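Long-range contact in protein CT_858 (Chlamydia trachomatis, PDB 3DOR), which probably acts as a secreted serine-type endopeptidase, with a PDZ-like domain and a peptidase family S41 domain in one chain: residues 253-265 with 538-552. Numbering follows the deposited sequence.
Sequences YNIGSTDGFLPVI and FTANDIRYKGYSEYL. With SO4 (sulfate ion), chain M.
An aromatic cluster of Phe261, Phe538 and Tyr548 joins the loop that enters strand 268-271 of the mixed sheet to segment 538-552, where Phe538 precedes a short helix and Tyr548 is the N-cap residue of helix 549-564. The Phe261 ring reaches both partners, directed there by its chi1 of 56°. Its CE1 lies 3.5 Å from Phe538 CZ, which sits at the edge of the Phe261 ring. The two rings meet obliquely, with planes at 79°. Phe261 CD1 lies over a face of the Tyr548 ring, 3.6 Å from Tyr548 CZ. Leu262 CD2 lies over the same face, offset toward the rim, and also touches Tyr551 CE2 at 4.0 Å. Asp542 O lies over the centre of the opposite face, so the Tyr548 ring is held from both sides. Its hydroxyl is fixed as well: Tyr253 OH and Tyr548 OH form a 2.8 Å hydrogen bond at the ring edges, and Gln91 in strand 83-92 of the PDZ-like region is a second partner of Tyr548 OH. Lys546 CG packs against Tyr253 OH at 3.2 Å, while Lys546 NZ hydrogen-bonds to Val101 O. Further along, Pro263 CG rests on Leu552 CD1 at 3.6 Å, and Ile265 CG2 meets Leu552 CD2. One water links the two backbones, donating to Phe261 O at 2.9 Å and to Lys546 O at 2.8 Å.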
ATOM      1  N   TYR B 253       4.503 -24.933 -18.237  1.00 27.73           N
ATOM      2  CA  TYR B 253       3.291 -24.340 -18.780  1.00 26.82           C
ATOM      3  C   TYR B 253       2.739 -23.200 -17.933  1.00 27.42           C
ATOM      4  O   TYR B 253       1.777 -22.550 -18.320  1.00 26.93           O
ATOM      5  CB  TYR B 253       2.229 -25.433 -18.981  1.00 26.06           C
ATOM      6  CG  TYR B 253       2.629 -26.451 -20.047  1.00 28.13           C
ATOM      7  CD1 TYR B 253       3.282 -27.641 -19.706  1.00 27.22           C
ATOM      8  CD2 TYR B 253       2.404 -26.194 -21.398  1.00 25.24           C
ATOM      9  CE1 TYR B 253       3.701 -28.548 -20.698  1.00 27.38           C
ATOM     10  CE2 TYR B 253       2.821 -27.085 -22.387  1.00 27.72           C
ATOM     11  CZ  TYR B 253       3.469 -28.253 -22.030  1.00 25.27           C
ATOM     12  OH  TYR B 253       3.918 -29.091 -23.015  1.00 29.78           O
ATOM     13  N   ASN B 254       3.364 -22.946 -16.787  1.00 27.91           N
ATOM     14  CA  ASN B 254       2.931 -21.867 -15.899  1.00 29.25           C
ATOM     15  C   ASN B 254       3.073 -20.482 -16.537  1.00 28.38           C
ATOM     16  O   ASN B 254       4.080 -20.186 -17.178  1.00 27.90           O
ATOM     17  CB  ASN B 254       3.770 -21.852 -14.618  1.00 32.76           C
ATOM     18  CG  ASN B 254       3.313 -22.859 -13.584  1.00 38.42           C
ATOM     19  OD1 ASN B 254       3.273 -22.542 -12.400  1.00 45.75           O
ATOM     20  ND2 ASN B 254       2.993 -24.077 -14.011  1.00 39.47           N
ATOM     21  N   ILE B 255       2.073 -19.632 -16.350  1.00 25.06           N
ATOM     22  CA  ILE B 255       2.150 -18.278 -16.864  1.00 26.01           C
ATOM     23  C   ILE B 255       3.319 -17.626 -16.112  1.00 26.23           C
ATOM     24  O   ILE B 255       3.422 -17.758 -14.896  1.00 24.89           O
ATOM     25  CB  ILE B 255       0.841 -17.515 -16.591  1.00 25.03           C
ATOM     26  CG1 ILE B 255      -0.248 -18.006 -17.562  1.00 27.77           C
ATOM     27  CG2 ILE B 255       1.050 -16.020 -16.748  1.00 22.87           C
ATOM     28  CD1 ILE B 255      -1.619 -17.343 -17.361  1.00 26.09           C
ATOM     29  N   GLY B 256       4.211 -16.956 -16.837  1.00 24.48           N
ATOM     30  CA  GLY B 256       5.355 -16.333 -16.194  1.00 24.70           C
ATOM     31  C   GLY B 256       6.556 -17.255 -16.028  1.00 25.54           C
ATOM     32  O   GLY B 256       7.592 -16.846 -15.506  1.00 28.26           O
ATOM     33  N   SER B 257       6.427 -18.501 -16.467  1.00 25.40           N
ATOM     34  CA  SER B 257       7.524 -19.462 -16.370  1.00 26.25           C
ATOM     35  C   SER B 257       8.759 -18.977 -17.135  1.00 25.96           C
ATOM     36  O   SER B 257       8.667 -18.566 -18.295  1.00 23.81           O
ATOM     37  CB  SER B 257       7.083 -20.825 -16.920  1.00 25.40           C
ATOM     38  OG  SER B 257       8.202 -21.606 -17.310  1.00 25.47           O
ATOM     39  N   THR B 258       9.919 -19.037 -16.488  1.00 26.28           N
ATOM     40  CA  THR B 258      11.159 -18.589 -17.117  1.00 25.06           C
ATOM     41  C   THR B 258      11.497 -19.351 -18.393  1.00 23.44           C
ATOM     42  O   THR B 258      11.846 -18.751 -19.409  1.00 20.34           O
ATOM     43  CB  THR B 258      12.364 -18.701 -16.134  1.00 26.90           C
ATOM     44  OG1 THR B 258      12.157 -17.813 -15.038  1.00 28.88           O
ATOM     45  CG2 THR B 258      13.670 -18.317 -16.816  1.00 25.23           C
ATOM     46  N   ASP B 259      11.388 -20.673 -18.349  1.00 24.01           N
ATOM     47  CA  ASP B 259      11.728 -21.491 -19.508  1.00 24.73           C
ATOM     48  C   ASP B 259      10.618 -21.716 -20.519  1.00 23.90           C
ATOM     49  O   ASP B 259      10.889 -21.985 -21.685  1.00 24.23           O
ATOM     50  CB  ASP B 259      12.276 -22.849 -19.050  1.00 27.05           C
ATOM     51  CG  ASP B 259      13.701 -22.755 -18.530  1.00 30.23           C
ATOM     52  OD1 ASP B 259      14.193 -23.731 -17.924  1.00 33.78           O
ATOM     53  OD2 ASP B 259      14.336 -21.707 -18.741  1.00 31.06           O
ATOM     54  N   GLY B 260       9.365 -21.611 -20.102  1.00 24.11           N
ATOM     55  CA  GLY B 260       8.310 -21.844 -21.071  1.00 22.68           C
ATOM     56  C   GLY B 260       8.245 -23.325 -21.396  1.00 25.32           C
ATOM     57  O   GLY B 260       8.803 -24.162 -20.667  1.00 24.65           O
ATOM     58  N   PHE B 261       7.609 -23.661 -22.511  1.00 23.96           N
ATOM     59  CA  PHE B 261       7.428 -25.063 -22.863  1.00 24.04           C
ATOM     60  C   PHE B 261       7.939 -25.481 -24.229  1.00 25.00           C
ATOM     61  O   PHE B 261       7.757 -26.622 -24.632  1.00 26.55           O
ATOM     62  CB  PHE B 261       5.940 -25.395 -22.755  1.00 26.91           C
ATOM     63  CG  PHE B 261       5.062 -24.496 -23.587  1.00 24.51           C
ATOM     64  CD1 PHE B 261       4.900 -24.724 -24.949  1.00 26.66           C
ATOM     65  CD2 PHE B 261       4.414 -23.413 -23.012  1.00 25.17           C
ATOM     66  CE1 PHE B 261       4.103 -23.883 -25.726  1.00 25.35           C
ATOM     67  CE2 PHE B 261       3.615 -22.563 -23.778  1.00 25.02           C
ATOM     68  CZ  PHE B 261       3.459 -22.802 -25.141  1.00 24.61           C
ATOM     69  N   LEU B 262       8.581 -24.570 -24.942  1.00 24.16           N
ATOM     70  CA  LEU B 262       9.104 -24.889 -26.260  1.00 26.14           C
ATOM     71  C   LEU B 262      10.499 -25.522 -26.230  1.00 28.79           C
ATOM     72  O   LEU B 262      11.403 -25.045 -25.533  1.00 27.86           O
ATOM     73  CB  LEU B 262       9.144 -23.627 -27.119  1.00 24.76           C
ATOM     74  CG  LEU B 262       7.799 -22.912 -27.281  1.00 24.67           C
ATOM     75  CD1 LEU B 262       8.008 -21.601 -28.006  1.00 22.53           C
ATOM     76  CD2 LEU B 262       6.826 -23.817 -28.047  1.00 24.71           C
ATOM     77  N   PRO B 263      10.680 -26.630 -26.966  1.00 29.78           N
ATOM     78  CA  PRO B 263      11.989 -27.295 -27.007  1.00 30.36           C
ATOM     79  C   PRO B 263      12.955 -26.476 -27.872  1.00 29.94           C
ATOM     80  O   PRO B 263      12.520 -25.599 -28.619  1.00 29.35           O
ATOM     81  CB  PRO B 263      11.664 -28.676 -27.597  1.00 31.48           C
ATOM     82  CG  PRO B 263      10.402 -28.451 -28.371  1.00 32.94           C
ATOM     83  CD  PRO B 263       9.623 -27.497 -27.517  1.00 30.25           C
ATOM     84  N   VAL B 264      14.257 -26.740 -27.771  1.00 29.41           N
ATOM     85  CA  VAL B 264      15.226 -25.978 -28.557  1.00 29.88           C
ATOM     86  C   VAL B 264      14.920 -26.110 -30.037  1.00 30.71           C
ATOM     87  O   VAL B 264      14.488 -27.165 -30.496  1.00 32.66           O
ATOM     88  CB  VAL B 264      16.688 -26.432 -28.275  1.00 29.82           C
ATOM     89  CG1 VAL B 264      16.991 -26.282 -26.802  1.00 26.58           C
ATOM     90  CG2 VAL B 264      16.892 -27.870 -28.699  1.00 30.32           C
ATOM     91  N   ILE B 265      15.145 -25.031 -30.781  1.00 31.05           N
ATOM     92  CA  ILE B 265      14.859 -25.007 -32.208  1.00 30.89           C
ATOM     93  C   ILE B 265      15.903 -25.714 -33.074  1.00 33.08           C
ATOM     94  O   ILE B 265      15.657 -26.001 -34.246  1.00 32.95           O
ATOM     95  CB  ILE B 265      14.689 -23.545 -32.690  1.00 32.49           C
ATOM     96  CG1 ILE B 265      16.006 -22.775 -32.500  1.00 28.87           C
ATOM     97  CG2 ILE B 265      13.558 -22.879 -31.906  1.00 30.06           C
ATOM     98  CD1 ILE B 265      15.956 -21.320 -32.923  1.00 27.16           C
ATOM     99  N   PHE B 538      -1.303 -24.232 -31.861  1.00 23.93           N
ATOM    100  CA  PHE B 538      -0.644 -25.510 -31.589  1.00 25.40           C
ATOM    101  C   PHE B 538      -1.610 -26.622 -32.016  1.00 27.73           C
ATOM    102  O   PHE B 538      -2.789 -26.587 -31.664  1.00 27.32           O
ATOM    103  CB  PHE B 538      -0.330 -25.642 -30.095  1.00 23.95           C
ATOM    104  CG  PHE B 538       0.668 -24.626 -29.592  1.00 26.76           C
ATOM    105  CD1 PHE B 538       0.373 -23.829 -28.484  1.00 24.50           C
ATOM    106  CD2 PHE B 538       1.907 -24.468 -30.227  1.00 24.69           C
ATOM    107  CE1 PHE B 538       1.294 -22.881 -28.013  1.00 25.95           C
ATOM    108  CE2 PHE B 538       2.838 -23.523 -29.765  1.00 25.04           C
ATOM    109  CZ  PHE B 538       2.532 -22.728 -28.659  1.00 25.01           C
ATOM    110  N   THR B 539      -1.122 -27.590 -32.792  1.00 28.28           N
ATOM    111  CA  THR B 539      -1.965 -28.691 -33.251  1.00 28.85           C
ATOM    112  C   THR B 539      -1.930 -29.824 -32.233  1.00 29.92           C
ATOM    113  O   THR B 539      -1.167 -29.781 -31.265  1.00 30.22           O
ATOM    114  CB  THR B 539      -1.478 -29.278 -34.602  1.00 29.42           C
ATOM    115  OG1 THR B 539      -0.148 -29.791 -34.440  1.00 26.91           O
ATOM    116  CG2 THR B 539      -1.496 -28.219 -35.705  1.00 27.08           C
ATOM    117  N   ALA B 540      -2.757 -30.841 -32.448  1.00 29.92           N
ATOM    118  CA  ALA B 540      -2.771 -31.981 -31.543  1.00 29.83           C
ATOM    119  C   ALA B 540      -1.402 -32.665 -31.629  1.00 29.35           C
ATOM    120  O   ALA B 540      -0.868 -33.124 -30.624  1.00 31.62           O
ATOM    121  CB  ALA B 540      -3.894 -32.960 -31.928  1.00 29.42           C
ATOM    122  N   ASN B 541      -0.823 -32.719 -32.825  1.00 29.20           N
ATOM    123  CA  ASN B 541       0.493 -33.334 -32.976  1.00 31.66           C
ATOM    124  C   ASN B 541       1.566 -32.554 -32.213  1.00 32.46           C
ATOM    125  O   ASN B 541       2.532 -33.138 -31.709  1.00 31.99           O
ATOM    126  CB  ASN B 541       0.881 -33.441 -34.454  1.00 34.03           C
ATOM    127  CG  ASN B 541       0.111 -34.532 -35.177  1.00 37.49           C
ATOM    128  OD1 ASN B 541      -0.276 -35.530 -34.568  1.00 36.34           O
ATOM    129  ND2 ASN B 541      -0.107 -34.354 -36.481  1.00 37.73           N
ATOM    130  N   ASP B 542       1.403 -31.238 -32.132  1.00 31.57           N
ATOM    131  CA  ASP B 542       2.360 -30.416 -31.398  1.00 32.44           C
ATOM    132  C   ASP B 542       2.270 -30.768 -29.927  1.00 34.19           C
ATOM    133  O   ASP B 542       3.279 -30.972 -29.254  1.00 32.21           O
ATOM    134  CB  ASP B 542       2.036 -28.926 -31.530  1.00 30.75           C
ATOM    135  CG  ASP B 542       2.500 -28.339 -32.833  1.00 30.97           C
ATOM    136  OD1 ASP B 542       3.620 -28.691 -33.275  1.00 29.52           O
ATOM    137  OD2 ASP B 542       1.750 -27.511 -33.397  1.00 29.59           O
ATOM    138  N   ILE B 543       1.030 -30.839 -29.454  1.00 36.65           N
ATOM    139  CA  ILE B 543       0.713 -31.103 -28.060  1.00 38.48           C
ATOM    140  C   ILE B 543       0.806 -32.547 -27.584  1.00 39.68           C
ATOM    141  O   ILE B 543       1.363 -32.811 -26.520  1.00 40.08           O
ATOM    142  CB  ILE B 543      -0.707 -30.571 -27.750  1.00 37.76           C
ATOM    143  CG1 ILE B 543      -0.748 -29.062 -28.001  1.00 38.70           C
ATOM    144  CG2 ILE B 543      -1.097 -30.887 -26.322  1.00 38.18           C
ATOM    145  CD1 ILE B 543      -2.133 -28.463 -27.951  1.00 39.31           C
ATOM    146  N   ARG B 544       0.275 -33.478 -28.366  1.00 41.16           N
ATOM    147  CA  ARG B 544       0.266 -34.875 -27.952  1.00 44.23           C
ATOM    148  C   ARG B 544       1.486 -35.330 -27.150  1.00 44.95           C
ATOM    149  O   ARG B 544       1.333 -35.850 -26.046  1.00 47.09           O
ATOM    150  CB  ARG B 544       0.050 -35.811 -29.146  1.00 44.03           C
ATOM    151  CG  ARG B 544      -0.160 -37.259 -28.705  1.00 46.61           C
ATOM    152  CD  ARG B 544      -0.772 -38.150 -29.787  1.00 46.81           C
ATOM    153  NE  ARG B 544      -2.105 -37.712 -30.210  1.00 46.44           N
ATOM    154  CZ  ARG B 544      -2.349 -37.001 -31.311  1.00 45.54           C
ATOM    155  NH1 ARG B 544      -1.354 -36.636 -32.110  1.00 44.33           N
ATOM    156  NH2 ARG B 544      -3.595 -36.668 -31.623  1.00 44.66           N
ATOM    157  N   TYR B 545       2.690 -35.138 -27.675  1.00 44.06           N
ATOM    158  CA  TYR B 545       3.870 -35.569 -26.932  1.00 43.44           C
ATOM    159  C   TYR B 545       4.835 -34.426 -26.597  1.00 41.90           C
ATOM    160  O   TYR B 545       6.031 -34.633 -26.405  1.00 41.85           O
ATOM    161  CB  TYR B 545       4.580 -36.695 -27.699  1.00 46.34           C
ATOM    162  CG  TYR B 545       3.713 -37.941 -27.861  1.00 50.37           C
ATOM    163  CD1 TYR B 545       3.788 -38.730 -29.010  1.00 52.15           C
ATOM    164  CD2 TYR B 545       2.792 -38.308 -26.874  1.00 51.09           C
ATOM    165  CE1 TYR B 545       2.960 -39.851 -29.176  1.00 52.56           C
ATOM    166  CE2 TYR B 545       1.964 -39.424 -27.028  1.00 52.73           C
ATOM    167  CZ  TYR B 545       2.050 -40.188 -28.181  1.00 52.99           C
ATOM    168  OH  TYR B 545       1.217 -41.276 -28.336  1.00 52.46           O
ATOM    169  N   LYS B 546       4.294 -33.217 -26.528  1.00 38.72           N
ATOM    170  CA  LYS B 546       5.071 -32.034 -26.179  1.00 37.39           C
ATOM    171  C   LYS B 546       6.274 -31.718 -27.055  1.00 34.40           C
ATOM    172  O   LYS B 546       7.229 -31.107 -26.581  1.00 32.93           O
ATOM    173  CB  LYS B 546       5.528 -32.150 -24.725  1.00 38.35           C
ATOM    174  CG  LYS B 546       4.373 -32.134 -23.757  1.00 40.94           C
ATOM    175  CD  LYS B 546       4.666 -32.936 -22.503  1.00 41.64           C
ATOM    176  CE  LYS B 546       5.606 -32.223 -21.574  1.00 39.58           C
ATOM    177  NZ  LYS B 546       5.620 -32.916 -20.256  1.00 36.93           N
ATOM    178  N   GLY B 547       6.225 -32.117 -28.322  1.00 32.69           N
ATOM    179  CA  GLY B 547       7.336 -31.850 -29.217  1.00 30.89           C
ATOM    180  C   GLY B 547       7.211 -30.553 -30.000  1.00 30.35           C
ATOM    181  O   GLY B 547       8.221 -29.946 -30.348  1.00 31.76           O
ATOM    182  N   TYR B 548       5.979 -30.129 -30.276  1.00 28.50           N
ATOM    183  CA  TYR B 548       5.723 -28.903 -31.032  1.00 27.34           C
ATOM    184  C   TYR B 548       6.585 -28.832 -32.288  1.00 28.42           C
ATOM    185  O   TYR B 548       7.017 -27.744 -32.697  1.00 28.63           O
ATOM    186  CB  TYR B 548       5.998 -27.664 -30.168  1.00 27.84           C
ATOM    187  CG  TYR B 548       5.241 -27.649 -28.864  1.00 26.39           C
ATOM    188  CD1 TYR B 548       5.755 -28.282 -27.737  1.00 27.09           C
ATOM    189  CD2 TYR B 548       3.975 -27.065 -28.777  1.00 27.13           C
ATOM    190  CE1 TYR B 548       5.035 -28.348 -26.554  1.00 26.62           C
ATOM    191  CE2 TYR B 548       3.232 -27.123 -27.592  1.00 28.69           C
ATOM    192  CZ  TYR B 548       3.770 -27.773 -26.489  1.00 29.95           C
ATOM    193  OH  TYR B 548       3.034 -27.884 -25.334  1.00 29.90           O
ATOM    194  N   SER B 549       6.829 -29.979 -32.911  1.00 26.60           N
ATOM    195  CA  SER B 549       7.674 -29.994 -34.093  1.00 27.36           C
ATOM    196  C   SER B 549       7.014 -29.316 -35.275  1.00 26.32           C
ATOM    197  O   SER B 549       7.693 -28.693 -36.083  1.00 29.75           O
ATOM    198  CB  SER B 549       8.100 -31.437 -34.444  1.00 29.31           C
ATOM    199  OG  SER B 549       6.996 -32.241 -34.809  1.00 33.65           O
ATOM    200  N   GLU B 550       5.692 -29.413 -35.386  1.00 26.70           N
ATOM    201  CA  GLU B 550       5.008 -28.757 -36.492  1.00 26.28           C
ATOM    202  C   GLU B 550       5.075 -27.243 -36.301  1.00 25.33           C
ATOM    203  O   GLU B 550       5.405 -26.501 -37.226  1.00 26.13           O
ATOM    204  CB  GLU B 550       3.551 -29.220 -36.589  1.00 27.37           C
ATOM    205  CG  GLU B 550       3.404 -30.716 -36.793  1.00 32.37           C
ATOM    206  CD  GLU B 550       2.011 -31.125 -37.244  1.00 35.08           C
ATOM    207  OE1 GLU B 550       1.048 -30.361 -37.010  1.00 34.53           O
ATOM    208  OE2 GLU B 550       1.882 -32.227 -37.825  1.00 36.67           O
ATOM    209  N   TYR B 551       4.758 -26.793 -35.094  1.00 24.13           N
ATOM    210  CA  TYR B 551       4.809 -25.375 -34.769  1.00 23.13           C
ATOM    211  C   TYR B 551       6.234 -24.857 -35.022  1.00 23.16           C
ATOM    212  O   TYR B 551       6.442 -23.898 -35.769  1.00 22.16           O
ATOM    213  CB  TYR B 551       4.443 -25.182 -33.297  1.00 20.93           C
ATOM    214  CG  TYR B 551       4.571 -23.763 -32.783  1.00 21.80           C
ATOM    215  CD1 TYR B 551       3.554 -22.828 -32.993  1.00 22.10           C
ATOM    216  CD2 TYR B 551       5.698 -23.361 -32.053  1.00 18.77           C
ATOM    217  CE1 TYR B 551       3.646 -21.528 -32.484  1.00 20.59           C
ATOM    218  CE2 TYR B 551       5.804 -22.063 -31.541  1.00 20.30           C
ATOM    219  CZ  TYR B 551       4.774 -21.155 -31.754  1.00 23.11           C
ATOM    220  OH  TYR B 551       4.842 -19.893 -31.206  1.00 24.59           O
ATOM    221  N   LEU B 552       7.215 -25.509 -34.408  1.00 22.97           N
ATOM    222  CA  LEU B 552       8.606 -25.089 -34.567  1.00 24.45           C
ATOM    223  C   LEU B 552       9.126 -25.118 -35.999  1.00 25.15           C
ATOM    224  O   LEU B 552       9.840 -24.201 -36.411  1.00 23.72           O
ATOM    225  CB  LEU B 552       9.520 -25.913 -33.653  1.00 24.05           C
ATOM    226  CG  LEU B 552       9.411 -25.526 -32.176  1.00 25.04           C
ATOM    227  CD1 LEU B 552      10.350 -26.385 -31.328  1.00 27.21           C
ATOM    228  CD2 LEU B 552       9.751 -24.052 -32.021  1.00 23.12           C
TER
HETATM  229  S   SO4 M 617      -0.825 -21.218 -14.247  1.00 49.70           S
HETATM  230  O1  SO4 M 617      -0.222 -22.596 -14.195  1.00 50.18           O
HETATM  231  O2  SO4 M 617      -0.601 -20.546 -12.932  1.00 51.05           O
HETATM  232  O3  SO4 M 617      -0.192 -20.388 -15.318  1.00 46.99           O
HETATM  233  O4  SO4 M 617      -2.290 -21.388 -14.546  1.00 50.44           O
HETATM  234  O   HOH W   1       8.415 -29.496 -24.585  1.00 32.18           O